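Local structure of jasmonate-induced oxygenase 2 (Arabidopsis thaliana, 6LSV) at residues Gly244-Lys249 with Glu283-Val288. The protein oxidises the plant hormone jasmonate to 12-hydroxyjasmonate, using iron, molecular oxygen and 2-oxoglutarate, and so acts in jasmonate-mediated defence signalling. Sequence-based numbering, arbitrary orientation.
Sequences GLQVRK and EHRVIV. With AKG (2-oxoglutaric acid), chain C.
Q246 and R285 form a hydrogen-bonded pair of two antiparallel strands, their backbones joined by reciprocal N-H to O bonds and their side chains running side by side on the same face of the sheet. R285 is extended from CG to NE and turns the edge of its guanidinium to the amide: NE and NH2 each donate to Q246 OE1, both at 3.0 Å. The two flat groups are nearly coplanar, 12° apart, and both donors approach OE1 in its carbonyl plane. T255 OG1 bonds Q246 NE2 and fixes the amide from its other end, while W253 makes a cation-pi contact with R285. The side chain of I287 crosses that of Q246 at about a right angle and packs on its amide; CG2 of I287 lies 3.4 Å from Q246 OE1. Further along, E283 and R248 pair differently. E283 OE1 sits over a face of the R248 guanidinium, 3.0 Å from NE, where charge rather than a directed N-H holds them. R248 N bonds E283 O directly, while a water accepting from E283 N and donating to R248 O bridges the other half of the same pair.

The other face of the sheet carries L245, V247, H284 and V286. L245 has CG anti to its backbone N (chi1 169°), and the second torsion (75°) brings CD1 to 3.6 Å from C4 of 2-oxoglutarate and 4.0 Å from H284 CB. V286 CG2 meets the cosubstrate's O4 at 3.4 Å, and H284 CD2 approaches its keto oxygen O5 at 3.2 Å. With H227 and D229, H284 completes the two-histidine, one-carboxylate facial triad that holds iron in the double-stranded beta-helix of 2-oxoglutarate-dependent oxygenases.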
ATOM      1  N   GLY A 244       0.552   7.674 -12.460  1.00 27.91           N
ATOM      2  CA  GLY A 244      -0.738   7.680 -11.798  1.00 29.17           C
ATOM      3  C   GLY A 244      -0.645   7.840 -10.296  1.00 25.79           C
ATOM      4  O   GLY A 244      -1.555   8.380  -9.663  1.00 27.07           O
ATOM      5  N   LEU A 245       0.456   7.373  -9.713  1.00 23.35           N
ATOM      6  CA  LEU A 245       0.642   7.495  -8.274  1.00 23.18           C
ATOM      7  C   LEU A 245       0.952   8.941  -7.905  1.00 24.91           C
ATOM      8  O   LEU A 245       1.808   9.583  -8.523  1.00 25.85           O
ATOM      9  CB  LEU A 245       1.764   6.573  -7.806  1.00 23.02           C
ATOM     10  CG  LEU A 245       2.241   6.799  -6.375  1.00 19.52           C
ATOM     11  CD1 LEU A 245       1.228   6.247  -5.388  1.00 24.06           C
ATOM     12  CD2 LEU A 245       3.597   6.160  -6.172  1.00 21.89           C
ATOM     13  N   GLN A 246       0.252   9.454  -6.896  1.00 18.48           N
ATOM     14  CA  GLN A 246       0.437  10.820  -6.432  1.00 25.00           C
ATOM     15  C   GLN A 246       0.569  10.830  -4.917  1.00 25.33           C
ATOM     16  O   GLN A 246      -0.209  10.173  -4.220  1.00 26.74           O
ATOM     17  CB  GLN A 246      -0.728  11.717  -6.865  1.00 26.55           C
ATOM     18  CG  GLN A 246      -0.881  11.852  -8.367  1.00 26.00           C
ATOM     19  CD  GLN A 246      -1.733  13.041  -8.751  1.00 24.61           C
ATOM     20  OE1 GLN A 246      -2.772  13.289  -8.145  1.00 28.62           O
ATOM     21  NE2 GLN A 246      -1.294  13.787  -9.759  1.00 25.70           N
ATOM     22  N   VAL A 247       1.550  11.571  -4.410  1.00 26.28           N
ATOM     23  CA  VAL A 247       1.739  11.750  -2.976  1.00 29.41           C
ATOM     24  C   VAL A 247       1.448  13.205  -2.638  1.00 31.51           C
ATOM     25  O   VAL A 247       1.634  14.104  -3.466  1.00 35.82           O
ATOM     26  CB  VAL A 247       3.158  11.345  -2.517  1.00 24.88           C
ATOM     27  CG1 VAL A 247       3.488   9.929  -2.973  1.00 25.83           C
ATOM     28  CG2 VAL A 247       4.189  12.326  -3.044  1.00 30.16           C
ATOM     29  N   ARG A 248       0.974  13.439  -1.420  1.00 29.60           N
ATOM     30  CA  ARG A 248       0.586  14.777  -0.997  1.00 33.26           C
ATOM     31  C   ARG A 248       1.621  15.350  -0.039  1.00 37.14           C
ATOM     32  O   ARG A 248       1.983  14.706   0.954  1.00 36.51           O
ATOM     33  CB  ARG A 248      -0.794  14.778  -0.341  1.00 30.67           C
ATOM     34  CG  ARG A 248      -1.242  16.166   0.084  1.00 33.93           C
ATOM     35  CD  ARG A 248      -1.985  16.133   1.399  1.00 34.09           C
ATOM     36  NE  ARG A 248      -3.385  15.778   1.209  1.00 39.82           N
ATOM     37  CZ  ARG A 248      -4.390  16.342   1.869  1.00 48.35           C
ATOM     38  NH1 ARG A 248      -4.143  17.287   2.765  1.00 44.89           N
ATOM     39  NH2 ARG A 248      -5.640  15.961   1.637  1.00 52.10           N
ATOM     40  N   LYS A 249       2.090  16.560  -0.345  1.00 42.77           N
ATOM     41  CA  LYS A 249       2.991  17.319   0.518  1.00 43.25           C
ATOM     42  C   LYS A 249       2.374  18.689   0.760  1.00 42.97           C
ATOM     43  O   LYS A 249       2.415  19.552  -0.122  1.00 43.52           O
ATOM     44  CB  LYS A 249       4.373  17.459  -0.108  1.00 45.06           C
ATOM     45  CG  LYS A 249       5.379  18.184   0.776  1.00 48.77           C
ATOM     46  CD  LYS A 249       5.672  17.407   2.049  1.00 51.63           C
ATOM     47  CE  LYS A 249       6.677  18.146   2.916  1.00 48.43           C
ATOM     48  NZ  LYS A 249       6.537  17.782   4.352  1.00 59.53           N
ATOM     49  N   GLU A 283       0.721  10.168   2.561  1.00 25.76           N
ATOM     50  CA  GLU A 283      -0.634  10.113   2.031  1.00 25.04           C
ATOM     51  C   GLU A 283      -0.560  10.083   0.509  1.00 28.17           C
ATOM     52  O   GLU A 283       0.072  10.951  -0.102  1.00 30.13           O
ATOM     53  CB  GLU A 283      -1.448  11.316   2.507  1.00 23.32           C
ATOM     54  CG  GLU A 283      -2.898  11.308   2.067  1.00 26.63           C
ATOM     55  CD  GLU A 283      -3.674  12.494   2.612  1.00 33.43           C
ATOM     56  OE1 GLU A 283      -3.038  13.461   3.085  1.00 41.73           O
ATOM     57  OE2 GLU A 283      -4.920  12.460   2.565  1.00 33.37           O
ATOM     58  N   HIS A 284      -1.191   9.084  -0.101  1.00 23.56           N
ATOM     59  CA  HIS A 284      -1.115   8.937  -1.545  1.00 28.54           C
ATOM     60  C   HIS A 284      -2.490   8.631  -2.121  1.00 23.67           C
ATOM     61  O   HIS A 284      -3.438   8.290  -1.407  1.00 24.54           O
ATOM     62  CB  HIS A 284      -0.107   7.853  -1.955  1.00 30.44           C
ATOM     63  CG  HIS A 284      -0.103   6.656  -1.060  1.00 34.81           C
ATOM     64  ND1 HIS A 284       0.486   6.660   0.187  1.00 34.04           N
ATOM     65  CD2 HIS A 284      -0.610   5.412  -1.234  1.00 36.33           C
ATOM     66  CE1 HIS A 284       0.336   5.471   0.744  1.00 37.20           C
ATOM     67  NE2 HIS A 284      -0.325   4.696  -0.096  1.00 41.43           N
ATOM     68  N   ARG A 285      -2.578   8.778  -3.439  1.00 22.52           N
ATOM     69  CA  ARG A 285      -3.778   8.502  -4.213  1.00 28.13           C
ATOM     70  C   ARG A 285      -3.336   8.161  -5.628  1.00 25.36           C
ATOM     71  O   ARG A 285      -2.207   8.456  -6.028  1.00 23.64           O
ATOM     72  CB  ARG A 285      -4.739   9.697  -4.208  1.00 24.38           C
ATOM     73  CG  ARG A 285      -4.290  10.834  -5.117  1.00 25.21           C
ATOM     74  CD  ARG A 285      -5.267  11.995  -5.109  1.00 24.20           C
ATOM     75  NE  ARG A 285      -4.929  12.975  -6.137  1.00 28.00           N
ATOM     76  CZ  ARG A 285      -5.540  14.145  -6.297  1.00 27.62           C
ATOM     77  NH1 ARG A 285      -6.536  14.496  -5.494  1.00 24.78           N
ATOM     78  NH2 ARG A 285      -5.156  14.966  -7.265  1.00 28.39           N
ATOM     79  N   VAL A 286      -4.229   7.531  -6.383  1.00 20.47           N
ATOM     80  CA  VAL A 286      -3.943   7.143  -7.757  1.00 25.02           C
ATOM     81  C   VAL A 286      -4.928   7.854  -8.670  1.00 25.62           C
ATOM     82  O   VAL A 286      -6.136   7.865  -8.403  1.00 25.47           O
ATOM     83  CB  VAL A 286      -4.014   5.615  -7.954  1.00 23.63           C
ATOM     84  CG1 VAL A 286      -3.472   5.232  -9.323  1.00 26.34           C
ATOM     85  CG2 VAL A 286      -3.241   4.897  -6.859  1.00 20.30           C
ATOM     86  N   ILE A 287      -4.411   8.463  -9.730  1.00 23.83           N
ATOM     87  CA  ILE A 287      -5.236   9.016 -10.783  1.00 23.45           C
ATOM     88  C   ILE A 287      -5.220   8.038 -11.947  1.00 23.34           C
ATOM     89  O   ILE A 287      -4.305   7.224 -12.098  1.00 30.44           O
ATOM     90  CB  ILE A 287      -4.770  10.423 -11.223  1.00 24.41           C
ATOM     91  CG1 ILE A 287      -3.366  10.364 -11.823  1.00 26.72           C
ATOM     92  CG2 ILE A 287      -4.816  11.393 -10.052  1.00 24.64           C
ATOM     93  CD1 ILE A 287      -2.806  11.726 -12.192  1.00 30.44           C
ATOM     94  N   VAL A 288      -6.261   8.104 -12.774  1.00 22.61           N
ATOM     95  CA  VAL A 288      -6.395   7.202 -13.913  1.00 28.30           C
ATOM     96  C   VAL A 288      -6.419   8.040 -15.185  1.00 25.56           C
ATOM     97  O   VAL A 288      -6.377   9.273 -15.119  1.00 27.62           O
ATOM     98  CB  VAL A 288      -7.657   6.324 -13.784  1.00 21.68           C
ATOM     99  CG1 VAL A 288      -7.429   5.213 -12.777  1.00 20.91           C
ATOM    100  CG2 VAL A 288      -8.852   7.165 -13.367  1.00 24.21           C
TER
HETATM  101  C1  AKG C 401      -1.602   1.170  -2.757  1.00 34.61           C
HETATM  102  O1  AKG C 401      -0.841   1.160  -1.757  1.00 27.05           O
HETATM  103  O2  AKG C 401      -2.526   0.314  -2.836  1.00 45.55           O
HETATM  104  C2  AKG C 401      -1.409   2.235  -3.842  1.00 40.34           C
HETATM  105  O5  AKG C 401      -1.533   3.376  -3.547  1.00 41.48           O
HETATM  106  C3  AKG C 401      -1.060   1.870  -5.292  1.00 29.82           C
HETATM  107  C4  AKG C 401      -0.101   2.922  -5.858  1.00 37.32           C
HETATM  108  C5  AKG C 401      -0.067   2.870  -7.386  1.00 30.38           C
HETATM  109  O3  AKG C 401       0.966   3.210  -8.021  1.00 16.58           O
HETATM  110  O4  AKG C 401      -1.085   2.485  -8.013  1.00 36.40           O
HETATM  111  O   HOH W   1       1.737  12.847   2.971  1.00 23.49           O